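Enoyl-CoA hydratase (Mycobacterium avium subsp. paratuberculosis, PDB 4LK5) probably hydrates the double bond of enoyl-CoA thioesters, as a trimeric member of the crotonase-like enoyl-CoA hydratase/isomerase family. Local coordinates at residues 130-140 and 151-162. Numbering follows the deposited sequence.
Sequences HPVVAVVQGPA and CDVVLASENAFF
Strands 132-136 and 153-157 run parallel, their axes 4.8 Å apart and 17° askew, as neighbours in the main sheet of the crotonase fold, linked through strand 139-141 and helix 143-150, the beta-beta-alpha unit that repeats in the crotonase spiral. Even-numbered residues of the first strand hydrogen-bond to the second segment: Val-132 O takes Asp-152 N, Ala-134 N gives to Val-153 O, Ala-134 O takes Leu-155 N, and Val-136 N and O pair with Leu-155 O and Ser-157 N. Both segments then turn into a smaller second sheet, where Ala-140 N reaches Phe-161 O at 2.9 Å. On the way, Ser-157 OG accepts from Asn-159 N (2.8 Å), an ST turn within the type I turn 157-160.

On the face that carries Val-133 and Leu-155, Val-133 CG1 stands anti to its backbone N (chi1 -173°) and meets Leu-155 CD2 at 3.7 Å; helix 217-233 packs on both residues. On the other face, Val-136 divides its branches: CG2 meets Val-154 CG1, while CG1 lies 3.9 Å from Ala-160 CB and 3.8 Å from Phe-162 CZ, which ties the two sheets together. Near the start of the pair, Cys-151 SG rests between Val-132 CG1 and Ala-134 CB, and Cys-151 O accepts a hydrogen bond from Arg-187 NH2 of the second subunit. At the far end the Phe-161 ring turns one face to Pro-139, whose CB makes an off-centre CH-pi contact 4.1 Å from the ring centroid and whose CA lies over the ring centre.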
loop_
_atom_site.group_PDB
_atom_site.type_symbol
_atom_site.label_atom_id
_atom_site.label_comp_id
_atom_site.label_asym_id
_atom_site.label_seq_id
_atom_site.Cartn_x
_atom_site.Cartn_y
_atom_site.Cartn_z
ATOM N N HIS C 130 -21.092 -2.507 -9.809
ATOM C CA HIS C 130 -21.239 -1.179 -10.280
ATOM C C HIS C 130 -20.334 -0.298 -9.475
ATOM O O HIS C 130 -19.918 -0.668 -8.371
ATOM C CB HIS C 130 -22.711 -0.751 -10.127
ATOM C CG HIS C 130 -23.644 -1.560 -10.968
ATOM N ND1 HIS C 130 -23.635 -1.501 -12.346
ATOM C CD2 HIS C 130 -24.544 -2.513 -10.640
ATOM C CE1 HIS C 130 -24.517 -2.357 -12.831
ATOM N NE2 HIS C 130 -25.092 -2.979 -11.814
ATOM N N PRO C 131 -20.001 0.882 -10.014
ATOM C CA PRO C 131 -19.217 1.783 -9.174
ATOM C C PRO C 131 -20.039 2.208 -7.974
ATOM O O PRO C 131 -21.220 2.526 -8.125
ATOM C CB PRO C 131 -18.951 2.962 -10.103
ATOM C CG PRO C 131 -18.893 2.339 -11.454
ATOM C CD PRO C 131 -19.984 1.298 -11.424
ATOM N N VAL C 132 -19.434 2.166 -6.793
ATOM C CA VAL C 132 -20.085 2.614 -5.574
ATOM C C VAL C 132 -19.357 3.834 -5.033
ATOM O O VAL C 132 -18.157 3.768 -4.798
ATOM C CB VAL C 132 -20.078 1.513 -4.517
ATOM C CG1 VAL C 132 -20.680 2.051 -3.220
ATOM C CG2 VAL C 132 -20.846 0.304 -5.017
ATOM N N VAL C 133 -20.082 4.940 -4.839
ATOM C CA VAL C 133 -19.476 6.215 -4.509
ATOM C C VAL C 133 -19.817 6.656 -3.118
ATOM O O VAL C 133 -20.979 6.728 -2.801
ATOM C CB VAL C 133 -19.974 7.347 -5.412
ATOM C CG1 VAL C 133 -19.166 8.628 -5.119
ATOM C CG2 VAL C 133 -19.869 6.975 -6.868
ATOM N N ALA C 134 -18.803 6.977 -2.311
ATOM C CA ALA C 134 -18.985 7.554 -0.997
ATOM C C ALA C 134 -18.813 9.064 -1.011
ATOM O O ALA C 134 -17.796 9.594 -1.429
ATOM C CB ALA C 134 -18.027 6.941 0.006
ATOM N N VAL C 135 -19.815 9.740 -0.486
ATOM C CA VAL C 135 -19.946 11.170 -0.567
ATOM C C VAL C 135 -19.814 11.712 0.834
ATOM O O VAL C 135 -20.755 11.676 1.589
ATOM C CB VAL C 135 -21.351 11.530 -1.095
ATOM C CG1 VAL C 135 -21.539 13.042 -1.107
ATOM C CG2 VAL C 135 -21.563 10.941 -2.475
ATOM N N VAL C 136 -18.650 12.227 1.174
ATOM C CA VAL C 136 -18.325 12.509 2.555
ATOM C C VAL C 136 -18.300 14.035 2.772
ATOM O O VAL C 136 -17.314 14.664 2.442
ATOM C CB VAL C 136 -16.995 11.796 2.904
ATOM C CG1 VAL C 136 -16.645 11.939 4.370
ATOM C CG2 VAL C 136 -17.100 10.309 2.582
ATOM N N GLN C 137 -19.394 14.621 3.286
ATOM C CA GLN C 137 -19.481 16.105 3.405
ATOM C C GLN C 137 -18.974 16.552 4.753
ATOM O O GLN C 137 -18.641 17.709 4.909
ATOM C CB GLN C 137 -20.888 16.743 3.195
ATOM C CG GLN C 137 -22.022 15.893 2.637
ATOM C CD GLN C 137 -22.564 14.916 3.668
ATOM O OE1 GLN C 137 -22.686 15.223 4.879
ATOM N NE2 GLN C 137 -22.870 13.696 3.192
ATOM N N GLY C 138 -18.923 15.649 5.727
ATOM C CA GLY C 138 -18.429 16.024 7.038
ATOM C C GLY C 138 -17.747 14.899 7.774
ATOM O O GLY C 138 -17.039 14.130 7.171
ATOM N N PRO C 139 -17.942 14.810 9.099
ATOM C CA PRO C 139 -17.263 13.746 9.858
ATOM C C PRO C 139 -17.612 12.326 9.423
ATOM O O PRO C 139 -18.766 12.037 9.053
ATOM C CB PRO C 139 -17.712 14.000 11.300
ATOM C CG PRO C 139 -18.045 15.460 11.347
ATOM C CD PRO C 139 -18.559 15.826 9.980
ATOM N N ALA C 140 -16.577 11.479 9.397
ATOM C CA ALA C 140 -16.694 10.024 9.236
ATOM C C ALA C 140 -15.967 9.389 10.418
ATOM O O ALA C 140 -14.770 9.656 10.671
ATOM C CB ALA C 140 -16.045 9.570 7.937
ATOM N N CYS C 151 -15.961 1.479 -0.310
ATOM C CA CYS C 151 -16.459 1.960 -1.592
ATOM C C CYS C 151 -15.324 2.030 -2.636
ATOM O O CYS C 151 -14.165 1.708 -2.341
ATOM C CB CYS C 151 -17.176 3.279 -1.384
ATOM S SG CYS C 151 -18.623 3.071 -0.291
ATOM N N ASP C 152 -15.669 2.418 -3.857
ATOM C CA ASP C 152 -14.723 2.452 -4.990
ATOM C C ASP C 152 -14.156 3.843 -5.229
ATOM O O ASP C 152 -13.016 4.041 -5.682
ATOM C CB ASP C 152 -15.469 2.009 -6.234
ATOM C CG ASP C 152 -16.089 0.630 -6.062
ATOM O OD1 ASP C 152 -15.369 -0.313 -5.621
ATOM O OD2 ASP C 152 -17.296 0.497 -6.326
ATOM N N VAL C 153 -14.982 4.814 -4.925
ATOM C CA VAL C 153 -14.641 6.185 -5.128
ATOM C C VAL C 153 -15.042 6.887 -3.848
ATOM O O VAL C 153 -16.143 6.669 -3.351
ATOM C CB VAL C 153 -15.435 6.728 -6.342
ATOM C CG1 VAL C 153 -15.345 8.237 -6.414
ATOM C CG2 VAL C 153 -14.906 6.099 -7.608
ATOM N N VAL C 154 -14.145 7.693 -3.301
ATOM C CA VAL C 154 -14.472 8.474 -2.124
ATOM C C VAL C 154 -14.248 9.957 -2.393
ATOM O O VAL C 154 -13.131 10.399 -2.571
ATOM C CB VAL C 154 -13.672 7.990 -0.910
ATOM C CG1 VAL C 154 -14.123 8.674 0.371
ATOM C CG2 VAL C 154 -13.827 6.498 -0.774
ATOM N N LEU C 155 -15.347 10.712 -2.433
ATOM C CA LEU C 155 -15.326 12.159 -2.637
ATOM C C LEU C 155 -15.538 12.840 -1.292
ATOM O O LEU C 155 -16.500 12.575 -0.604
ATOM C CB LEU C 155 -16.444 12.554 -3.585
ATOM C CG LEU C 155 -16.279 12.396 -5.117
ATOM C CD1 LEU C 155 -15.147 11.508 -5.552
ATOM C CD2 LEU C 155 -17.569 11.941 -5.747
ATOM N N ALA C 156 -14.604 13.703 -0.931
ATOM C CA ALA C 156 -14.656 14.423 0.305
ATOM C C ALA C 156 -14.720 15.960 0.116
ATOM O O ALA C 156 -14.165 16.519 -0.835
ATOM C CB ALA C 156 -13.454 14.047 1.143
ATOM N N SER C 157 -15.458 16.602 1.024
ATOM C CA SER C 157 -15.420 18.038 1.252
ATOM C C SER C 157 -14.180 18.428 2.046
ATOM O O SER C 157 -13.676 17.651 2.873
ATOM C CB SER C 157 -16.645 18.456 2.070
ATOM O OG SER C 157 -16.479 19.762 2.595
ATOM N N GLU C 158 -13.713 19.653 1.852
ATOM C CA GLU C 158 -12.669 20.165 2.728
ATOM C C GLU C 158 -13.133 20.176 4.191
ATOM O O GLU C 158 -12.302 20.135 5.084
ATOM C CB GLU C 158 -12.154 21.534 2.263
ATOM C CG GLU C 158 -11.286 21.374 1.026
ATOM C CD GLU C 158 -10.404 22.560 0.714
ATOM O OE1 GLU C 158 -10.950 23.675 0.567
ATOM O OE2 GLU C 158 -9.169 22.347 0.581
ATOM N N ASN C 159 -14.447 20.190 4.427
ATOM C CA ASN C 159 -15.001 20.083 5.797
ATOM C C ASN C 159 -14.895 18.702 6.440
ATOM O O ASN C 159 -14.926 18.578 7.659
ATOM C CB ASN C 159 -16.481 20.501 5.823
ATOM C CG ASN C 159 -16.666 22.013 5.720
ATOM O OD1 ASN C 159 -15.700 22.786 5.790
ATOM N ND2 ASN C 159 -17.922 22.441 5.553
ATOM N N ALA C 160 -14.777 17.672 5.615
ATOM C CA ALA C 160 -14.738 16.298 6.086
ATOM C C ALA C 160 -13.493 15.956 6.848
ATOM O O ALA C 160 -12.449 16.540 6.640
ATOM C CB ALA C 160 -14.872 15.351 4.913
ATOM N N PHE C 161 -13.624 14.986 7.741
ATOM C CA PHE C 161 -12.474 14.296 8.307
ATOM C C PHE C 161 -12.801 12.842 8.619
ATOM O O PHE C 161 -13.965 12.454 8.713
ATOM C CB PHE C 161 -11.926 14.992 9.551
ATOM C CG PHE C 161 -12.873 14.990 10.736
ATOM C CD1 PHE C 161 -12.984 13.856 11.575
ATOM C CD2 PHE C 161 -13.654 16.122 11.029
ATOM C CE1 PHE C 161 -13.848 13.845 12.665
ATOM C CE2 PHE C 161 -14.506 16.111 12.120
ATOM C CZ PHE C 161 -14.606 14.973 12.938
ATOM N N PHE C 162 -11.740 12.062 8.802
ATOM C CA PHE C 162 -11.840 10.660 9.049
ATOM C C PHE C 162 -11.232 10.292 10.392
ATOM O O PHE C 162 -10.189 10.802 10.791
ATOM C CB PHE C 162 -11.159 9.903 7.907
ATOM C CG PHE C 162 -11.801 10.148 6.579
ATOM C CD1 PHE C 162 -11.528 11.320 5.857
ATOM C CD2 PHE C 162 -12.714 9.260 6.067
ATOM C CE1 PHE C 162 -12.137 11.559 4.627
ATOM C CE2 PHE C 162 -13.336 9.504 4.848
ATOM C CZ PHE C 162 -13.052 10.658 4.133
#